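Local coordinates for protein Cg3027-pa (Drosophila melanogaster, PDB 2VHH) that probably hydrolyses N-carbamoyl-beta-alanine to beta-alanine, carbon dioxide and ammonium, the closing step of pyrimidine breakdown, at residues Q36-P41 with L338-L343; A88-Q93 with K133-E138; P147-L152 with T181-S186; H219-T224 with K228-I233. One frame throughout, in Å; residues are numbered along the deposited sequence.

Contact 1 of 4, residues Q36-P41 with L338-L343; sequences QTLELP and LLVVEL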
# COMPACT_ATOMS: atom_id res chain seq x y z
N GLN C 36 -30.59 -22.88 -36.17
CA GLN C 36 -30.66 -21.79 -37.13
C GLN C 36 -29.76 -22.14 -38.31
O GLN C 36 -28.60 -21.72 -38.38
CB GLN C 36 -30.25 -20.47 -36.49
CG GLN C 36 -31.29 -19.87 -35.53
CD GLN C 36 -30.67 -18.87 -34.55
OE1 GLN C 36 -29.98 -19.25 -33.60
NE2 GLN C 36 -30.93 -17.58 -34.79
N THR C 37 -30.31 -22.93 -39.21
CA THR C 37 -29.61 -23.48 -40.36
C THR C 37 -29.34 -22.40 -41.41
O THR C 37 -30.24 -21.67 -41.79
CB THR C 37 -30.44 -24.65 -40.93
OG1 THR C 37 -30.26 -25.80 -40.09
CG2 THR C 37 -30.06 -25.00 -42.37
N LEU C 38 -28.09 -22.31 -41.85
CA LEU C 38 -27.69 -21.44 -42.95
C LEU C 38 -27.64 -22.29 -44.22
O LEU C 38 -27.07 -23.38 -44.22
CB LEU C 38 -26.32 -20.85 -42.67
CG LEU C 38 -25.87 -19.45 -43.12
CD1 LEU C 38 -24.37 -19.48 -43.33
CD2 LEU C 38 -26.54 -18.95 -44.38
N GLU C 39 -28.25 -21.80 -45.29
CA GLU C 39 -28.23 -22.47 -46.58
C GLU C 39 -26.92 -22.16 -47.29
O GLU C 39 -26.51 -20.99 -47.36
CB GLU C 39 -29.40 -22.01 -47.46
CG GLU C 39 -30.25 -23.15 -48.04
CD GLU C 39 -31.42 -23.54 -47.12
OE1 GLU C 39 -32.58 -23.25 -47.49
OE2 GLU C 39 -31.18 -24.12 -46.03
N LEU C 40 -26.26 -23.19 -47.80
CA LEU C 40 -24.95 -23.00 -48.43
C LEU C 40 -25.02 -23.17 -49.94
O LEU C 40 -25.81 -23.98 -50.43
CB LEU C 40 -23.92 -23.98 -47.85
CG LEU C 40 -23.59 -23.78 -46.37
CD1 LEU C 40 -22.84 -24.99 -45.83
CD2 LEU C 40 -22.81 -22.48 -46.14
N PRO C 41 -24.20 -22.40 -50.68
CA PRO C 41 -24.11 -22.55 -52.12
C PRO C 41 -23.90 -24.00 -52.53
O PRO C 41 -23.17 -24.73 -51.86
CB PRO C 41 -22.88 -21.72 -52.47
CG PRO C 41 -22.88 -20.67 -51.45
CD PRO C 41 -23.31 -21.33 -50.19
N LEU C 338 -16.01 -29.04 -42.43
CA LEU C 338 -15.90 -27.60 -42.51
C LEU C 338 -17.15 -27.02 -41.88
O LEU C 338 -18.26 -27.38 -42.27
CB LEU C 338 -15.78 -27.15 -43.97
CG LEU C 338 -16.05 -25.69 -44.36
CD1 LEU C 338 -15.00 -24.75 -43.80
CD2 LEU C 338 -16.11 -25.57 -45.86
N LEU C 339 -16.99 -26.14 -40.90
CA LEU C 339 -18.13 -25.53 -40.23
C LEU C 339 -18.21 -24.06 -40.61
O LEU C 339 -17.36 -23.27 -40.22
CB LEU C 339 -18.01 -25.70 -38.71
CG LEU C 339 -19.08 -25.11 -37.78
CD1 LEU C 339 -20.45 -25.76 -37.98
CD2 LEU C 339 -18.64 -25.23 -36.33
N VAL C 340 -19.22 -23.72 -41.41
CA VAL C 340 -19.46 -22.32 -41.79
C VAL C 340 -20.54 -21.76 -40.89
O VAL C 340 -21.61 -22.34 -40.75
CB VAL C 340 -19.84 -22.18 -43.27
CG1 VAL C 340 -20.11 -20.73 -43.61
CG2 VAL C 340 -18.74 -22.70 -44.16
N VAL C 341 -20.25 -20.63 -40.25
CA VAL C 341 -21.22 -19.96 -39.41
C VAL C 341 -21.24 -18.46 -39.70
O VAL C 341 -20.21 -17.80 -39.68
CB VAL C 341 -21.02 -20.27 -37.89
CG1 VAL C 341 -19.57 -20.32 -37.56
CG2 VAL C 341 -21.71 -19.25 -37.01
N GLU C 342 -22.42 -17.96 -40.01
CA GLU C 342 -22.64 -16.54 -40.20
C GLU C 342 -23.02 -15.89 -38.86
O GLU C 342 -23.83 -16.44 -38.11
CB GLU C 342 -23.74 -16.35 -41.25
CG GLU C 342 -24.52 -15.06 -41.16
CD GLU C 342 -25.15 -14.65 -42.48
OE1 GLU C 342 -24.47 -14.76 -43.52
OE2 GLU C 342 -26.32 -14.20 -42.47
N LEU C 343 -22.43 -14.74 -38.57
CA LEU C 343 -22.71 -14.06 -37.31
C LEU C 343 -22.70 -12.54 -37.45
O LEU C 343 -22.02 -12.00 -38.32
CB LEU C 343 -21.74 -14.54 -36.21
CG LEU C 343 -20.23 -14.34 -36.37
CD1 LEU C 343 -19.81 -13.03 -35.75
CD2 LEU C 343 -19.48 -15.47 -35.71
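L38 and L40 reach from an irregular loop onto V340 and E342 of a strand, a small apolar contact made through methyl groups and one methylene. The side chain of L38 can be followed outward. Its CB leaves the backbone toward the strand, CG stands 4.2 Å from E342 CB, and CD1 goes closer, at 3.8 Å. The same methyl is 4.1 Å from the backbone N of E342 and has V340 CG1 at 4.4 Å, so it lies over the strand between V340 and E342, whose CB atoms point to the loop while V341 points away. L38 and E342 meet at roughly a right angle, and leucine suits the place because it is long enough to bring CD1 to both E342 and V340. L40 works beside it: its CD2 stands 4.1 Å from V340 CG1 and slants across the valine. Valine offers CG1 to both leucines, with this methyl anti to the backbone N (chi1 179°); its compact beta-branched shape fits a strand and gives them a methyl to pack on. E342 contributes its CB here, while an extended chain carries the carboxylate onward to a salt bridge between its OE1 and R74. A glutamate thus serves as an apolar surface near the backbone and as a charge partner at its end. The loop pairs through the backbones of Q36 and L38 with R59 and G57 of strand 54-59, and P41 occupies the N-cap position of helix 42-50, so this contact lies where the loop passes over strand 337-344, between strands 54-59 and 72-79 of the seven-stranded sheet.

Contact 2 of 4, residues A88-Q93 with K133-E138; sequences APIEKQ and KFPWCE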
# COMPACT_ATOMS: atom_id res chain seq x y z
N ALA C 88 6.71 -41.80 -43.25
CA ALA C 88 6.83 -41.35 -44.63
C ALA C 88 7.59 -40.04 -44.57
O ALA C 88 7.63 -39.42 -43.52
CB ALA C 88 5.46 -41.12 -45.23
N PRO C 89 8.21 -39.61 -45.69
CA PRO C 89 8.96 -38.36 -45.59
C PRO C 89 8.08 -37.22 -45.08
O PRO C 89 6.94 -37.05 -45.55
CB PRO C 89 9.41 -38.11 -47.03
CG PRO C 89 9.43 -39.43 -47.64
CD PRO C 89 8.27 -40.15 -47.05
N ILE C 90 8.58 -36.45 -44.12
CA ILE C 90 7.76 -35.43 -43.47
C ILE C 90 7.26 -34.37 -44.45
O ILE C 90 6.19 -33.81 -44.24
CB ILE C 90 8.43 -34.78 -42.23
CG1 ILE C 90 9.66 -33.96 -42.62
CG2 ILE C 90 8.78 -35.83 -41.19
CD1 ILE C 90 9.70 -32.62 -41.96
N GLU C 91 8.02 -34.10 -45.51
CA GLU C 91 7.57 -33.17 -46.55
C GLU C 91 6.34 -33.69 -47.29
O GLU C 91 5.46 -32.91 -47.64
CB GLU C 91 8.69 -32.83 -47.53
CG GLU C 91 9.66 -31.76 -47.00
CD GLU C 91 10.87 -31.55 -47.91
OE1 GLU C 91 12.02 -31.67 -47.41
OE2 GLU C 91 10.67 -31.26 -49.12
N LYS C 92 6.30 -35.01 -47.52
CA LYS C 92 5.16 -35.66 -48.15
C LYS C 92 3.93 -35.63 -47.24
O LYS C 92 2.81 -35.41 -47.70
CB LYS C 92 5.52 -37.11 -48.52
CG LYS C 92 5.83 -37.38 -50.00
CD LYS C 92 7.21 -36.90 -50.42
CE LYS C 92 7.14 -35.56 -51.15
NZ LYS C 92 6.48 -35.72 -52.48
N GLN C 93 4.17 -35.85 -45.94
CA GLN C 93 3.11 -35.85 -44.92
C GLN C 93 2.41 -34.50 -44.88
O GLN C 93 1.18 -34.41 -44.86
CB GLN C 93 3.70 -36.13 -43.54
CG GLN C 93 4.24 -37.53 -43.32
CD GLN C 93 4.38 -37.88 -41.85
OE1 GLN C 93 3.45 -37.70 -41.07
NE2 GLN C 93 5.53 -38.40 -41.46
N LYS C 133 12.43 -36.42 -30.66
CA LYS C 133 12.78 -35.14 -31.25
C LYS C 133 13.06 -35.28 -32.74
O LYS C 133 13.08 -34.31 -33.48
CB LYS C 133 13.99 -34.54 -30.55
CG LYS C 133 13.79 -34.24 -29.07
CD LYS C 133 12.75 -33.16 -28.84
CE LYS C 133 12.71 -32.74 -27.39
NZ LYS C 133 12.24 -31.34 -27.25
N PHE C 134 13.27 -36.52 -33.17
CA PHE C 134 13.66 -36.80 -34.54
C PHE C 134 12.72 -37.83 -35.16
O PHE C 134 12.46 -38.88 -34.56
CB PHE C 134 15.13 -37.27 -34.59
CG PHE C 134 16.07 -36.41 -33.77
CD1 PHE C 134 16.38 -36.75 -32.45
CD2 PHE C 134 16.62 -35.24 -34.31
CE1 PHE C 134 17.24 -35.95 -31.69
CE2 PHE C 134 17.48 -34.43 -33.55
CZ PHE C 134 17.79 -34.79 -32.24
N PRO C 135 12.17 -37.53 -36.35
CA PRO C 135 12.39 -36.31 -37.13
C PRO C 135 11.34 -35.22 -36.89
O PRO C 135 11.28 -34.25 -37.64
CB PRO C 135 12.27 -36.82 -38.57
CG PRO C 135 11.21 -37.92 -38.46
CD PRO C 135 11.23 -38.44 -37.05
N TRP C 136 10.55 -35.37 -35.83
CA TRP C 136 9.35 -34.56 -35.60
C TRP C 136 9.59 -33.07 -35.49
O TRP C 136 8.73 -32.27 -35.84
CB TRP C 136 8.61 -35.06 -34.36
CG TRP C 136 8.45 -36.54 -34.38
CD1 TRP C 136 9.00 -37.44 -33.51
CD2 TRP C 136 7.74 -37.31 -35.35
NE1 TRP C 136 8.65 -38.71 -33.86
CE2 TRP C 136 7.88 -38.66 -34.99
CE3 TRP C 136 6.98 -36.98 -36.48
CZ2 TRP C 136 7.28 -39.69 -35.73
CZ3 TRP C 136 6.39 -38.00 -37.21
CH2 TRP C 136 6.55 -39.34 -36.83
N CYS C 137 10.77 -32.69 -35.02
CA CYS C 137 11.11 -31.28 -34.87
C CYS C 137 11.40 -30.61 -36.21
O CYS C 137 11.33 -29.40 -36.32
CB CYS C 137 12.26 -31.10 -33.87
SG CYS C 137 11.82 -31.58 -32.16
N GLU C 138 11.69 -31.42 -37.23
CA GLU C 138 11.87 -30.90 -38.58
C GLU C 138 10.56 -30.40 -39.21
O GLU C 138 10.59 -29.81 -40.30
CB GLU C 138 12.49 -31.96 -39.48
CG GLU C 138 13.97 -32.27 -39.22
CD GLU C 138 14.50 -33.32 -40.20
OE1 GLU C 138 14.25 -33.17 -41.42
OE2 GLU C 138 15.14 -34.30 -39.76
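E138 OE1 is gripped by two groups of a second subunit, the hydroxyl of T67 and the backbone N of Q66, while nearer its own backbone the same glutamate packs against I90. Its chain is extended beyond CG (chi2 -179°), which takes the carboxylate past the isoleucine to the interface and leaves CB behind as an apolar surface, 3.8 Å from I90 CD1. The delta methyl of I90 also approaches the backbone O of E138, and on the other branch CG2 lies 4.2 Å from P135 CG. With CD1 on E138 and CG2 on P135, isoleucine uses both branches, which suits its place between two parts of the turn. The contact joins the first turn of helix 90-110, an outer helix of the nitrilase-type alpha-beta-beta-alpha sandwich, to a loop that enters a short 3-10 turn at W136. A cis peptide bond before P135 bends that loop; E138 N is bonded to P135 O at 2.9 Å, and P135 CD lies 3.9 Å above the centre of the W136 ring. The proline therefore presents CG to I90 and CD to the indole. At the helix start P89 occupies the N-cap position, and Q93 turns its amide back along the chain: NE2 donates to A88 O over 3.1 Å at an N-H...O angle of 163°, the donor tilted 33° from the carbonyl plane. The bond ties the helix's first turn to the residue before its N-cap. The same NE2 reaches the tryptophan obliquely, 4.4 Å from W136 CZ3, while the indole NE1 is bonded to E132.

Contact 3 of 4, residues P147-L152 with T181-S186; sequences PTTKML and TAVVIS
This is helix-on-sheet packing in the buried interior of a nitrilase-type alpha-beta-beta-alpha sandwich, where helix 147-158 lies against strand 177-185. The helix belongs to the beta-alpha-beta crossover from strand 115-118 to strand 162-171, and its 147-152 segment runs nearly along strand 181-185: the axes differ in direction by 26° and approach to 9.9 Å. Threonine, leucine, valine and isoleucine side chains meet between them. T149 is the central helical residue, and its two branches have different tasks. CG2, anti to the backbone N, turns to I185, with 3.9 Å separating it from CD1 of that residue. OG1 lies 3.9 Å from V183 CG1, yet this hydroxyl is not left without a partner in the apolar setting, because it is hydrogen-bonded to the backbone O of A143, with a weak bond to H165 besides. Threonine thus packs like a valine while tying the helix to the preceding loop. The beta-branched V183 and I185 suit a strand, and both point toward the helix. One turn on from T149, L152 brings its backbone-proximal carbon to the same isoleucine: its CB stands 3.8 Å from I185 CD1.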
# COMPACT_ATOMS: atom_id res chain seq x y z
N PRO C 147 7.17 -22.35 -45.39
CA PRO C 147 6.47 -22.76 -46.60
C PRO C 147 4.94 -22.71 -46.47
O PRO C 147 4.25 -22.40 -47.44
CB PRO C 147 6.93 -24.21 -46.79
CG PRO C 147 7.49 -24.62 -45.45
CD PRO C 147 8.11 -23.39 -44.93
N THR C 148 4.44 -23.02 -45.28
CA THR C 148 3.01 -23.10 -45.02
C THR C 148 2.32 -21.74 -45.06
O THR C 148 1.29 -21.58 -45.70
CB THR C 148 2.71 -23.82 -43.69
OG1 THR C 148 3.32 -25.11 -43.71
CG2 THR C 148 1.23 -24.00 -43.48
N THR C 149 2.91 -20.76 -44.38
CA THR C 149 2.37 -19.41 -44.41
C THR C 149 2.42 -18.82 -45.83
O THR C 149 1.47 -18.17 -46.24
CB THR C 149 3.07 -18.48 -43.37
OG1 THR C 149 2.77 -18.95 -42.04
CG2 THR C 149 2.58 -17.04 -43.48
N LYS C 150 3.51 -19.06 -46.56
CA LYS C 150 3.67 -18.55 -47.93
C LYS C 150 2.57 -19.08 -48.85
O LYS C 150 2.01 -18.34 -49.66
CB LYS C 150 5.03 -18.95 -48.51
CG LYS C 150 6.27 -18.38 -47.82
CD LYS C 150 6.66 -17.00 -48.34
CE LYS C 150 6.04 -15.87 -47.51
NZ LYS C 150 6.60 -14.55 -47.93
N MET C 151 2.30 -20.37 -48.74
CA MET C 151 1.29 -21.05 -49.54
C MET C 151 -0.10 -20.59 -49.15
O MET C 151 -0.98 -20.46 -49.99
CB MET C 151 1.42 -22.56 -49.34
CG MET C 151 0.23 -23.43 -49.75
SD MET C 151 -1.06 -23.46 -48.49
CE MET C 151 -1.60 -25.16 -48.55
N LEU C 152 -0.28 -20.35 -47.86
CA LEU C 152 -1.57 -20.00 -47.30
C LEU C 152 -1.90 -18.54 -47.56
O LEU C 152 -3.06 -18.17 -47.62
CB LEU C 152 -1.55 -20.28 -45.80
CG LEU C 152 -2.72 -20.99 -45.13
CD1 LEU C 152 -3.20 -22.20 -45.89
CD2 LEU C 152 -2.23 -21.38 -43.78
N THR C 181 2.54 -22.02 -32.11
CA THR C 181 2.20 -20.67 -32.55
C THR C 181 0.99 -20.60 -33.47
O THR C 181 0.82 -21.44 -34.36
CB THR C 181 3.40 -20.05 -33.30
OG1 THR C 181 4.56 -20.11 -32.48
CG2 THR C 181 3.13 -18.61 -33.70
N ALA C 182 0.16 -19.59 -33.27
CA ALA C 182 -0.90 -19.25 -34.22
C ALA C 182 -0.46 -18.09 -35.10
O ALA C 182 0.08 -17.10 -34.60
CB ALA C 182 -2.18 -18.90 -33.49
N VAL C 183 -0.67 -18.21 -36.41
CA VAL C 183 -0.28 -17.17 -37.35
C VAL C 183 -1.53 -16.61 -38.01
O VAL C 183 -2.36 -17.36 -38.53
CB VAL C 183 0.71 -17.70 -38.42
CG1 VAL C 183 0.93 -16.66 -39.50
CG2 VAL C 183 2.04 -18.10 -37.79
N VAL C 184 -1.66 -15.28 -37.99
CA VAL C 184 -2.78 -14.60 -38.63
C VAL C 184 -2.32 -13.95 -39.92
O VAL C 184 -1.40 -13.12 -39.93
CB VAL C 184 -3.44 -13.55 -37.71
CG1 VAL C 184 -4.55 -12.79 -38.44
CG2 VAL C 184 -4.01 -14.22 -36.48
N ILE C 185 -2.96 -14.36 -41.01
CA ILE C 185 -2.69 -13.80 -42.33
C ILE C 185 -3.89 -12.96 -42.74
O ILE C 185 -5.02 -13.42 -42.66
CB ILE C 185 -2.44 -14.92 -43.37
CG1 ILE C 185 -1.27 -15.81 -42.93
CG2 ILE C 185 -2.10 -14.33 -44.71
CD1 ILE C 185 -1.31 -17.22 -43.50
N SER C 186 -3.63 -11.73 -43.15
CA SER C 186 -4.67 -10.81 -43.58
C SER C 186 -5.28 -11.21 -44.92
O SER C 186 -4.65 -11.93 -45.71
CB SER C 186 -4.10 -9.41 -43.69
OG SER C 186 -5.00 -8.54 -44.35

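Contact 4 of 4, residues H219-T224 with K228-I233; sequences HPVFET and KLAVNI
F222 and L229 are joined by two backbone hydrogen bonds, F222 N to L229 O at 2.7 Å and L229 N to F222 O at 2.8 Å, both with N-H...O angles of 168°. The first donor lies in the carbonyl plane. Together they make the antiparallel hydrogen-bonded pair of a beta hairpin, strand 221-224 returning as strand 227-231, in the second sheet of the alpha-beta-beta-alpha sandwich. E223 and K228 form the next, non-hydrogen-bonded pair; their opposite charges stand near each other, but E223 OE1 and K228 NZ remain 5.2 Å apart, too far for a salt bridge. On the far side of strand 221-224 a strand of a third subunit adds a parallel ladder, so the sheet continues across the interface. Packing fills in around the bonds. V221 spreads its branches over two residues: CG1 meets K228 CB at 3.6 Å, CG2 meets A230 CB at 4.1 Å, and A230, with nothing beyond CB, packs its methyl directly on the valine. Close to the turn, T224 crosses L229 at about a right angle. Its hydroxyl takes the position between the backbone N and carbonyl carbon (chi1 81°), where it bonds to F226 N and G227 O; both OG1 and CG2 lie about equally near L229 CD1. The phenylalanine ring turns its edge to the carbonyl that its own backbone N-H binds, F222 CD1 lying 3.4 Å from L229 O.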
# COMPACT_ATOMS: atom_id res chain seq x y z
N HIS C 219 -1.42 -11.56 -24.83
CA HIS C 219 -2.77 -11.93 -25.25
C HIS C 219 -3.22 -11.03 -26.42
O HIS C 219 -4.15 -10.24 -26.27
CB HIS C 219 -3.74 -11.88 -24.06
CG HIS C 219 -3.40 -12.84 -22.96
ND1 HIS C 219 -2.46 -12.57 -21.99
CD2 HIS C 219 -3.87 -14.09 -22.69
CE1 HIS C 219 -2.35 -13.61 -21.18
NE2 HIS C 219 -3.20 -14.54 -21.58
N PRO C 220 -2.56 -11.15 -27.59
CA PRO C 220 -2.82 -10.20 -28.67
C PRO C 220 -4.17 -10.39 -29.33
O PRO C 220 -4.65 -11.52 -29.47
CB PRO C 220 -1.70 -10.49 -29.68
CG PRO C 220 -1.34 -11.89 -29.45
CD PRO C 220 -1.56 -12.16 -27.99
N VAL C 221 -4.79 -9.29 -29.71
CA VAL C 221 -6.05 -9.31 -30.45
C VAL C 221 -5.80 -8.64 -31.80
O VAL C 221 -5.26 -7.54 -31.87
CB VAL C 221 -7.20 -8.61 -29.64
CG1 VAL C 221 -8.47 -8.45 -30.48
CG2 VAL C 221 -7.50 -9.38 -28.37
N PHE C 222 -6.18 -9.34 -32.87
CA PHE C 222 -5.92 -8.90 -34.24
C PHE C 222 -7.09 -8.13 -34.82
O PHE C 222 -8.20 -8.64 -34.91
CB PHE C 222 -5.57 -10.10 -35.13
CG PHE C 222 -4.40 -10.89 -34.64
CD1 PHE C 222 -4.58 -11.92 -33.72
CD2 PHE C 222 -3.12 -10.59 -35.06
CE1 PHE C 222 -3.49 -12.63 -33.24
CE2 PHE C 222 -2.03 -11.29 -34.60
CZ PHE C 222 -2.21 -12.32 -33.68
N GLU C 223 -6.82 -6.88 -35.18
CA GLU C 223 -7.83 -6.02 -35.77
C GLU C 223 -7.84 -6.18 -37.28
O GLU C 223 -6.98 -5.65 -37.99
CB GLU C 223 -7.60 -4.55 -35.37
CG GLU C 223 -8.47 -3.55 -36.15
CD GLU C 223 -8.89 -2.35 -35.32
OE1 GLU C 223 -8.09 -1.91 -34.45
OE2 GLU C 223 -10.02 -1.85 -35.55
N THR C 224 -8.83 -6.92 -37.76
CA THR C 224 -8.97 -7.19 -39.17
C THR C 224 -10.24 -6.50 -39.64
O THR C 224 -11.03 -6.02 -38.82
CB THR C 224 -9.07 -8.71 -39.44
OG1 THR C 224 -10.41 -9.16 -39.20
CG2 THR C 224 -8.12 -9.50 -38.54
N LYS C 228 -12.36 -8.11 -34.51
CA LYS C 228 -11.20 -8.27 -33.64
C LYS C 228 -11.10 -9.73 -33.23
O LYS C 228 -11.97 -10.26 -32.53
CB LYS C 228 -11.28 -7.35 -32.42
CG LYS C 228 -11.50 -5.87 -32.73
CD LYS C 228 -11.23 -5.01 -31.49
CE LYS C 228 -11.82 -3.60 -31.62
NZ LYS C 228 -11.34 -2.71 -30.51
N LEU C 229 -10.03 -10.38 -33.69
CA LEU C 229 -9.90 -11.82 -33.55
C LEU C 229 -8.76 -12.16 -32.60
O LEU C 229 -7.76 -11.45 -32.54
CB LEU C 229 -9.69 -12.47 -34.92
CG LEU C 229 -10.49 -11.95 -36.13
CD1 LEU C 229 -10.19 -12.78 -37.36
CD2 LEU C 229 -12.00 -11.92 -35.87
N ALA C 230 -8.93 -13.24 -31.85
CA ALA C 230 -7.89 -13.72 -30.95
C ALA C 230 -7.79 -15.22 -31.08
O ALA C 230 -8.69 -15.86 -31.65
CB ALA C 230 -8.17 -13.31 -29.52
N VAL C 231 -6.69 -15.78 -30.58
CA VAL C 231 -6.47 -17.22 -30.62
C VAL C 231 -6.03 -17.69 -29.24
O VAL C 231 -4.98 -17.30 -28.74
CB VAL C 231 -5.41 -17.64 -31.67
CG1 VAL C 231 -5.53 -19.12 -31.97
CG2 VAL C 231 -5.56 -16.87 -32.95
N ASN C 232 -6.87 -18.53 -28.64
CA ASN C 232 -6.55 -19.24 -27.41
C ASN C 232 -6.11 -20.63 -27.84
O ASN C 232 -6.91 -21.39 -28.39
CB ASN C 232 -7.80 -19.31 -26.52
CG ASN C 232 -7.54 -19.94 -25.15
OD1 ASN C 232 -6.49 -20.52 -24.89
ND2 ASN C 232 -8.53 -19.82 -24.25
N ILE C 233 -4.85 -20.97 -27.62
CA ILE C 233 -4.33 -22.22 -28.16
C ILE C 233 -4.45 -23.41 -27.21
O ILE C 233 -3.90 -23.41 -26.12
CB ILE C 233 -2.88 -22.08 -28.71
CG1 ILE C 233 -2.71 -20.79 -29.51
CG2 ILE C 233 -2.56 -23.27 -29.59
CD1 ILE C 233 -1.29 -20.50 -29.94

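Contacts 3 and 4 are the core pair, their centres 15 Å apart: strand 177-185 takes a helix on one face, and its A182 and V184 meet V231 and F222 of the hairpin, V184 CG2 lying 3.6 Å from F222 CD1, so one sheet packs on the other. Contact 1 reaches the same sheet as contact 3 but is only partly buried, a loop over a strand. Contact 2 lies furthest from the chain centre, 24 Å away, and is buried with a second subunit beside it. Chemistry follows place: contact 4 alone is built on backbone bonds between its segments, while contacts 1, 2 and 3 meet through side-chain packing, with E342, E138 and T149 bonded outside the two segments.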